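PDB 3TPA: heme-binding protein A from Haemophilus parasuis 29755, which probably binds glutathione as the periplasmic solute-binding protein of a transport system, despite a name that records heme binding. Local coordinates for residues A[275-280]-A[437-442]; A[293-298]-A[333-338]. The protein carries 1 engineered substitution. One frame throughout, in Å; residues are numbered along the deposited sequence.

Contact 1 (A[275-280]-A[437-442]); sequences GLNTTK and YSRWTD
Thr278 meets the carbonyl of Ser438 with its backbone: Thr278 N donates to Ser438 O over 2.9 Å, a nearly straight bond of 162° lying in the plane of that carbonyl. The hydroxyl comes equally near, Thr278 OG1 standing 2.9 Å from Ser438 O. OG1 sits between the backbone N and the carbonyl carbon (chi1 72°), while CG2 covers the same oxygen at 3.4 Å from Ser438 O. A threonine suits this place because it offers a hydroxyl near Ser438 O and a methyl beside Trp440 CB. Next to it, Leu276 O lies 3.2 Å from Ser438 CA, a CA-H...O contact. Asn277 turns its amide to its own chain. Its OD1 accepts from Thr279 N at 3.0 Å, which makes an Asx turn, and from Thr279 OG1 at 2.7 Å, both donors reaching it from one face of the amide plane. Its ND2 is taken by Phe405 O, and Lys280 N closes a type I turn on Asn277 O. Arg439 lays its aliphatic part across Thr279, CD being 3.9 Å from Thr279 CG2, and hands its NH2 to Arg401 O. The chemistry implies a largely buried joint without a salt bridge between its segments: one backbone carbonyl of the loop takes the N-H of Thr278 across the contact, and the asparagine amide, satisfied at both ends, sets the shape of the turn that meets it.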
ATOM      1  N   GLY A 275       4.058 -19.057  -5.323  1.00 12.57           N
ATOM      2  CA  GLY A 275       2.742 -19.374  -5.855  1.00  9.42           C
ATOM      3  C   GLY A 275       2.803 -20.798  -6.371  1.00 18.73           C
ATOM      4  O   GLY A 275       3.839 -21.218  -6.870  1.00 16.86           O
ATOM      5  N   LEU A 276       1.710 -21.544  -6.228  1.00 10.50           N
ATOM      6  CA  LEU A 276       1.617 -22.887  -6.782  1.00 12.71           C
ATOM      7  C   LEU A 276       0.369 -22.999  -7.643  1.00 15.97           C
ATOM      8  O   LEU A 276      -0.749 -22.742  -7.184  1.00 16.31           O
ATOM      9  CB  LEU A 276       1.563 -23.919  -5.657  1.00 14.29           C
ATOM     10  CG  LEU A 276       2.741 -23.944  -4.681  1.00 17.14           C
ATOM     11  CD1 LEU A 276       2.474 -24.930  -3.517  1.00 15.77           C
ATOM     12  CD2 LEU A 276       4.014 -24.315  -5.421  1.00 16.84           C
ATOM     13  N   ASN A 277       0.547 -23.397  -8.893  1.00 18.65           N
ATOM     14  CA  ASN A 277      -0.591 -23.522  -9.795  1.00 10.25           C
ATOM     15  C   ASN A 277      -1.371 -24.777  -9.461  1.00 17.05           C
ATOM     16  O   ASN A 277      -0.984 -25.870  -9.854  1.00 16.02           O
ATOM     17  CB  ASN A 277      -0.092 -23.600 -11.217  1.00  9.95           C
ATOM     18  CG  ASN A 277      -1.202 -23.641 -12.213  1.00 20.85           C
ATOM     19  OD1 ASN A 277      -2.349 -23.929 -11.874  1.00 19.79           O
ATOM     20  ND2 ASN A 277      -0.872 -23.352 -13.464  1.00 23.59           N
ATOM     21  N   THR A 278      -2.484 -24.622  -8.753  1.00 20.36           N
ATOM     22  CA  THR A 278      -3.229 -25.779  -8.270  1.00 19.52           C
ATOM     23  C   THR A 278      -4.020 -26.543  -9.347  1.00 25.45           C
ATOM     24  O   THR A 278      -4.791 -27.448  -9.016  1.00 21.64           O
ATOM     25  CB  THR A 278      -4.163 -25.407  -7.124  1.00 14.38           C
ATOM     26  OG1 THR A 278      -5.253 -24.642  -7.631  1.00 12.80           O
ATOM     27  CG2 THR A 278      -3.428 -24.571  -6.087  1.00 12.98           C
ATOM     28  N   THR A 279      -3.829 -26.191 -10.622  1.00 22.40           N
ATOM     29  CA  THR A 279      -4.453 -26.945 -11.715  1.00 23.78           C
ATOM     30  C   THR A 279      -3.450 -27.874 -12.378  1.00 26.22           C
ATOM     31  O   THR A 279      -3.804 -28.644 -13.257  1.00 29.63           O
ATOM     32  CB  THR A 279      -5.059 -26.040 -12.802  1.00 20.71           C
ATOM     33  OG1 THR A 279      -4.013 -25.285 -13.447  1.00 23.73           O
ATOM     34  CG2 THR A 279      -6.100 -25.100 -12.204  1.00 25.19           C
ATOM     35  N   LYS A 280      -2.189 -27.778 -11.972  1.00 27.41           N
ATOM     36  CA  LYS A 280      -1.158 -28.673 -12.490  1.00 25.24           C
ATOM     37  C   LYS A 280      -1.300 -30.046 -11.852  1.00 25.08           C
ATOM     38  O   LYS A 280      -1.745 -30.160 -10.710  1.00 25.95           O
ATOM     39  CB  LYS A 280       0.231 -28.102 -12.233  1.00 24.76           C
ATOM     40  CG  LYS A 280       0.560 -26.888 -13.093  1.00 28.42           C
ATOM     41  CD  LYS A 280       0.831 -27.275 -14.536  1.00 35.49           C
ATOM     42  CE  LYS A 280       1.560 -26.143 -15.241  1.00 37.27           C
ATOM     43  NZ  LYS A 280       2.085 -26.568 -16.561  1.00 44.29           N
ATOM     44  N   TYR A 437      -3.225 -16.158  -8.691  1.00 16.77           N
ATOM     45  CA  TYR A 437      -2.267 -16.896  -9.508  1.00 13.68           C
ATOM     46  C   TYR A 437      -2.403 -18.401  -9.285  1.00 15.13           C
ATOM     47  O   TYR A 437      -2.376 -19.177 -10.237  1.00 12.81           O
ATOM     48  CB  TYR A 437      -0.852 -16.479  -9.153  1.00 14.35           C
ATOM     49  CG  TYR A 437      -0.468 -15.083  -9.588  1.00 15.96           C
ATOM     50  CD1 TYR A 437      -1.272 -14.349 -10.440  1.00 14.10           C
ATOM     51  CD2 TYR A 437       0.728 -14.518  -9.169  1.00 14.69           C
ATOM     52  CE1 TYR A 437      -0.908 -13.085 -10.851  1.00 17.97           C
ATOM     53  CE2 TYR A 437       1.102 -13.257  -9.577  1.00 18.09           C
ATOM     54  CZ  TYR A 437       0.282 -12.545 -10.423  1.00 16.86           C
ATOM     55  OH  TYR A 437       0.664 -11.285 -10.827  1.00 18.87           O
ATOM     56  N   SER A 438      -2.565 -18.801  -8.025  1.00 14.02           N
ATOM     57  CA  SER A 438      -2.674 -20.225  -7.685  1.00 21.04           C
ATOM     58  C   SER A 438      -3.920 -20.915  -8.266  1.00 15.47           C
ATOM     59  O   SER A 438      -3.939 -22.135  -8.416  1.00 17.53           O
ATOM     60  CB  SER A 438      -2.643 -20.425  -6.158  1.00 16.66           C
ATOM     61  OG  SER A 438      -3.869 -20.031  -5.567  1.00 19.70           O
ATOM     62  N   ARG A 439      -4.953 -20.138  -8.579  1.00 11.42           N
ATOM     63  CA  ARG A 439      -6.211 -20.681  -9.125  1.00 16.61           C
ATOM     64  C   ARG A 439      -7.011 -21.465  -8.104  1.00 21.71           C
ATOM     65  O   ARG A 439      -7.963 -22.162  -8.452  1.00 25.60           O
ATOM     66  CB  ARG A 439      -5.971 -21.572 -10.350  1.00  8.97           C
ATOM     67  CG  ARG A 439      -5.108 -20.936 -11.437  1.00 13.19           C
ATOM     68  CD  ARG A 439      -5.702 -21.260 -12.827  1.00 23.81           C
ATOM     69  NE  ARG A 439      -5.307 -20.249 -13.789  1.00 34.40           N
ATOM     70  CZ  ARG A 439      -6.005 -19.915 -14.856  1.00 35.00           C
ATOM     71  NH1 ARG A 439      -7.154 -20.512 -15.123  1.00 33.33           N
ATOM     72  NH2 ARG A 439      -5.539 -18.978 -15.650  1.00 46.64           N
ATOM     73  N   TRP A 440      -6.630 -21.359  -6.839  1.00 20.11           N
ATOM     74  CA  TRP A 440      -7.340 -22.082  -5.790  1.00 16.11           C
ATOM     75  C   TRP A 440      -8.657 -21.396  -5.452  1.00 22.41           C
ATOM     76  O   TRP A 440      -8.750 -20.165  -5.461  1.00 18.25           O
ATOM     77  CB  TRP A 440      -6.483 -22.183  -4.530  1.00 16.55           C
ATOM     78  CG  TRP A 440      -7.183 -22.844  -3.360  1.00 12.67           C
ATOM     79  CD1 TRP A 440      -7.398 -24.186  -3.175  1.00 19.37           C
ATOM     80  CD2 TRP A 440      -7.727 -22.191  -2.209  1.00 10.24           C
ATOM     81  NE1 TRP A 440      -8.074 -24.398  -1.984  1.00 14.43           N
ATOM     82  CE2 TRP A 440      -8.268 -23.190  -1.371  1.00 12.91           C
ATOM     83  CE3 TRP A 440      -7.806 -20.855  -1.800  1.00 18.30           C
ATOM     84  CZ2 TRP A 440      -8.884 -22.895  -0.165  1.00 17.10           C
ATOM     85  CZ3 TRP A 440      -8.435 -20.564  -0.592  1.00 15.63           C
ATOM     86  CH2 TRP A 440      -8.974 -21.580   0.199  1.00 16.62           C
ATOM     87  N   THR A 441      -9.674 -22.203  -5.165  1.00 16.87           N
ATOM     88  CA  THR A 441     -10.972 -21.697  -4.720  0.50 20.37           C
ATOM     89  C   THR A 441     -11.588 -22.682  -3.742  1.00 18.54           C
ATOM     90  O   THR A 441     -11.325 -23.884  -3.814  1.00 15.67           O
ATOM     91  CB  THR A 441     -11.973 -21.504  -5.897  0.50 21.21           C
ATOM     92  OG1 THR A 441     -12.527 -22.771  -6.271  0.50 23.62           O
ATOM     93  CG2 THR A 441     -11.297 -20.863  -7.102  0.50 17.01           C
ATOM     94  N   ASP A 442     -12.419 -22.172  -2.844  1.00 19.31           N
ATOM     95  CA  ASP A 442     -13.146 -23.017  -1.909  1.00 23.48           C
ATOM     96  C   ASP A 442     -14.477 -22.349  -1.584  1.00 22.15           C
ATOM     97  O   ASP A 442     -14.521 -21.158  -1.279  1.00 15.69           O
ATOM     98  CB  ASP A 442     -12.331 -23.254  -0.639  1.00 22.97           C
ATOM     99  CG  ASP A 442     -13.116 -23.996   0.404  1.00 20.40           C
ATOM    100  OD1 ASP A 442     -13.192 -25.235   0.314  1.00 28.56           O
ATOM    101  OD2 ASP A 442     -13.679 -23.341   1.299  1.00 20.16           O
TER

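Contact 2 (A[293-298]-A[333-338]); sequences HHATDK and FNLEKA
Phe333 packs its ring against residues 294-297, and Asn334, the next residue, donates its backbone N to His294 O at 3.0 Å. From Phe333 CB, which lies 3.9 Å from His294 O, CG is set anti to the backbone N (chi1 176°). CG stays near the same oxygen, and CD1 comes to 3.2 Å from His294 O. Further out, CE1 has Ala295 C at the ring edge, in plane. One face is covered by Asp297, whose CB stands over the ring centre 3.8 Å from the centroid. CD2 meets Asp297 CG and OD2; at the far rim, CE2 meets Asp297 OD2 at 3.5 Å, and CZ touches both that oxygen and CB; the carboxylate lies stacked, 18° from the ring plane. A flat ring suits this site because it offers a face to Asp297 and an edge to Ala295 C. Lys337 lays CD over one face of the His294 imidazole and sends NZ to Glu332, while Ala295 and Ala338, small enough for a close approach, bring their CB atoms to 3.9 Å. Asn334 OD1 accepts from Lys337 N at 2.8 Å. This is a typical asparagine N-cap, here starting helix 335-344 directly against the end of helix 286-294 in a domain of the family 5 solute-binding fold.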
ATOM      1  N   HIS A 293       5.628 -27.084   1.110  1.00 17.15           N
ATOM      2  CA  HIS A 293       5.571 -26.067   2.175  1.00 12.94           C
ATOM      3  C   HIS A 293       6.534 -26.482   3.295  1.00 13.78           C
ATOM      4  O   HIS A 293       7.344 -25.682   3.755  1.00 19.43           O
ATOM      5  CB  HIS A 293       4.122 -25.921   2.675  1.00 12.68           C
ATOM      6  CG  HIS A 293       3.850 -24.641   3.398  1.00 15.39           C
ATOM      7  ND1 HIS A 293       2.638 -23.966   3.299  1.00 11.86           N
ATOM      8  CD2 HIS A 293       4.625 -23.901   4.222  1.00 10.42           C
ATOM      9  CE1 HIS A 293       2.691 -22.877   4.036  1.00 13.18           C
ATOM     10  NE2 HIS A 293       3.890 -22.810   4.613  1.00 12.63           N
ATOM     11  N   HIS A 294       6.471 -27.747   3.704  1.00 15.20           N
ATOM     12  CA  HIS A 294       7.421 -28.278   4.686  1.00 17.91           C
ATOM     13  C   HIS A 294       8.863 -28.185   4.212  1.00 17.02           C
ATOM     14  O   HIS A 294       9.768 -28.119   5.026  1.00 22.62           O
ATOM     15  CB  HIS A 294       7.119 -29.747   5.045  1.00 15.59           C
ATOM     16  CG  HIS A 294       6.041 -29.916   6.066  1.00 14.62           C
ATOM     17  ND1 HIS A 294       6.190 -29.519   7.377  1.00 18.63           N
ATOM     18  CD2 HIS A 294       4.802 -30.446   5.972  1.00 19.26           C
ATOM     19  CE1 HIS A 294       5.083 -29.784   8.046  1.00 18.45           C
ATOM     20  NE2 HIS A 294       4.230 -30.360   7.221  1.00 22.85           N
ATOM     21  N   ALA A 295       9.073 -28.201   2.898  1.00 15.24           N
ATOM     22  CA  ALA A 295      10.420 -28.154   2.339  1.00 18.47           C
ATOM     23  C   ALA A 295      10.813 -26.749   1.898  1.00 18.61           C
ATOM     24  O   ALA A 295      11.679 -26.589   1.051  1.00 17.10           O
ATOM     25  CB  ALA A 295      10.554 -29.129   1.181  1.00 14.59           C
ATOM     26  N   THR A 296      10.150 -25.744   2.459  1.00 16.36           N
ATOM     27  CA  THR A 296      10.471 -24.344   2.192  1.00 12.99           C
ATOM     28  C   THR A 296      11.103 -23.784   3.464  1.00 18.11           C
ATOM     29  O   THR A 296      10.442 -23.640   4.493  1.00 14.50           O
ATOM     30  CB  THR A 296       9.214 -23.511   1.764  1.00 11.75           C
ATOM     31  OG1 THR A 296       8.629 -24.088   0.593  1.00 15.72           O
ATOM     32  CG2 THR A 296       9.587 -22.058   1.441  1.00 13.04           C
ATOM     33  N   ASP A 297      12.406 -23.511   3.390  1.00 16.22           N
ATOM     34  CA  ASP A 297      13.172 -23.002   4.527  1.00 15.13           C
ATOM     35  C   ASP A 297      12.987 -21.491   4.580  1.00 18.65           C
ATOM     36  O   ASP A 297      13.768 -20.753   3.992  1.00 13.23           O
ATOM     37  CB  ASP A 297      14.660 -23.325   4.334  1.00 15.26           C
ATOM     38  CG  ASP A 297      15.465 -23.201   5.623  1.00 22.91           C
ATOM     39  OD1 ASP A 297      15.028 -22.481   6.538  1.00 19.25           O
ATOM     40  OD2 ASP A 297      16.552 -23.814   5.714  1.00 26.04           O
ATOM     41  N   LYS A 298      11.939 -21.032   5.261  1.00 17.77           N
ATOM     42  CA  LYS A 298      11.597 -19.612   5.254  1.00 13.08           C
ATOM     43  C   LYS A 298      12.654 -18.761   5.967  1.00 13.93           C
ATOM     44  O   LYS A 298      12.990 -17.676   5.506  1.00 15.09           O
ATOM     45  CB  LYS A 298      10.215 -19.372   5.875  1.00 13.65           C
ATOM     46  CG  LYS A 298       9.062 -20.154   5.195  1.00 10.55           C
ATOM     47  CD  LYS A 298       7.707 -19.899   5.868  1.00 16.30           C
ATOM     48  CE  LYS A 298       6.626 -20.845   5.327  1.00 14.43           C
ATOM     49  NZ  LYS A 298       5.263 -20.480   5.828  1.00 23.08           N
ATOM     50  N   PHE A 333       9.587 -26.334   8.782  1.00 20.40           N
ATOM     51  CA  PHE A 333      10.572 -26.824   7.814  1.00 18.10           C
ATOM     52  C   PHE A 333      11.168 -28.151   8.299  1.00 22.00           C
ATOM     53  O   PHE A 333      11.807 -28.220   9.349  1.00 21.66           O
ATOM     54  CB  PHE A 333      11.666 -25.779   7.520  1.00 17.83           C
ATOM     55  CG  PHE A 333      12.765 -26.281   6.595  1.00 25.19           C
ATOM     56  CD1 PHE A 333      12.512 -26.535   5.256  1.00 23.53           C
ATOM     57  CD2 PHE A 333      14.056 -26.505   7.076  1.00 25.06           C
ATOM     58  CE1 PHE A 333      13.523 -27.014   4.415  1.00 21.23           C
ATOM     59  CE2 PHE A 333      15.072 -26.971   6.241  1.00 19.67           C
ATOM     60  CZ  PHE A 333      14.811 -27.224   4.919  1.00 22.68           C
ATOM     61  N   ASN A 334      10.911 -29.200   7.528  1.00 21.79           N
ATOM     62  CA  ASN A 334      11.301 -30.555   7.874  1.00 20.03           C
ATOM     63  C   ASN A 334      11.298 -31.377   6.603  1.00 23.75           C
ATOM     64  O   ASN A 334      10.233 -31.778   6.114  1.00 22.76           O
ATOM     65  CB  ASN A 334      10.318 -31.143   8.898  1.00 22.16           C
ATOM     66  CG  ASN A 334      10.717 -32.535   9.384  1.00 28.99           C
ATOM     67  OD1 ASN A 334      11.323 -33.322   8.665  1.00 25.37           O
ATOM     68  ND2 ASN A 334      10.354 -32.842  10.617  1.00 37.56           N
ATOM     69  N   LEU A 335      12.481 -31.613   6.054  1.00 16.94           N
ATOM     70  CA  LEU A 335      12.597 -32.334   4.791  1.00 22.57           C
ATOM     71  C   LEU A 335      12.142 -33.791   4.912  1.00 31.68           C
ATOM     72  O   LEU A 335      11.502 -34.335   4.002  1.00 26.98           O
ATOM     73  CB  LEU A 335      14.030 -32.242   4.245  1.00 23.79           C
ATOM     74  CG  LEU A 335      14.492 -30.833   3.802  1.00 29.03           C
ATOM     75  CD1 LEU A 335      15.929 -30.853   3.336  1.00 32.63           C
ATOM     76  CD2 LEU A 335      13.602 -30.230   2.705  1.00 26.08           C
ATOM     77  N   GLU A 336      12.476 -34.415   6.038  1.00 30.06           N
ATOM     78  CA  GLU A 336      12.110 -35.807   6.270  1.00 31.45           C
ATOM     79  C   GLU A 336      10.586 -35.943   6.234  1.00 34.20           C
ATOM     80  O   GLU A 336      10.050 -36.824   5.560  1.00 34.33           O
ATOM     81  CB  GLU A 336      12.672 -36.300   7.609  1.00 32.20           C
ATOM     82  CG  GLU A 336      13.156 -37.741   7.584  1.00 46.99           C
ATOM     83  CD  GLU A 336      13.364 -38.313   8.977  1.00 64.06           C
ATOM     84  OE1 GLU A 336      12.634 -37.899   9.909  1.00 69.40           O
ATOM     85  OE2 GLU A 336      14.254 -39.177   9.140  1.00 67.37           O
ATOM     86  N   LYS A 337       9.892 -35.052   6.939  1.00 27.34           N
ATOM     87  CA  LYS A 337       8.430 -35.033   6.921  1.00 26.52           C
ATOM     88  C   LYS A 337       7.900 -34.737   5.518  1.00 31.90           C
ATOM     89  O   LYS A 337       6.891 -35.309   5.090  1.00 28.19           O
ATOM     90  CB  LYS A 337       7.880 -34.002   7.911  1.00 28.87           C
ATOM     91  CG  LYS A 337       6.416 -34.194   8.267  1.00 36.27           C
ATOM     92  CD  LYS A 337       5.958 -33.170   9.294  1.00 44.10           C
ATOM     93  CE  LYS A 337       5.874 -33.766  10.694  1.00 47.65           C
ATOM     94  NZ  LYS A 337       5.361 -32.794  11.706  1.00 42.89           N
ATOM     95  N   ALA A 338       8.589 -33.845   4.802  1.00 25.17           N
ATOM     96  CA  ALA A 338       8.179 -33.466   3.448  1.00 22.57           C
ATOM     97  C   ALA A 338       8.235 -34.653   2.494  1.00 18.80           C
ATOM     98  O   ALA A 338       7.287 -34.918   1.768  1.00 19.94           O
ATOM     99  CB  ALA A 338       9.048 -32.306   2.910  1.00 17.68           C
TER

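Along the chain from the N terminus, the first segment of these contacts is reached at the end of strand 261-276, within a six-stranded mixed sheet, where the turn of contact 1 begins. Helix 286-294 follows and runs into contact 2, which closes a loop of 34 residues when the chain returns at the start of helix 335-344. Contact 1 closes only much later, at the loop between helices 420-427 and 443-453, so contact 2 is nested inside its loop. The two contacts lie 20 Å apart between centres and do not touch. Helix 286-294 bridges them: its Arg289 touches Leu276, Thr278 and Trp440 of contact 1, and its C-terminal end supplies His293 and His294 to the segments of contact 2.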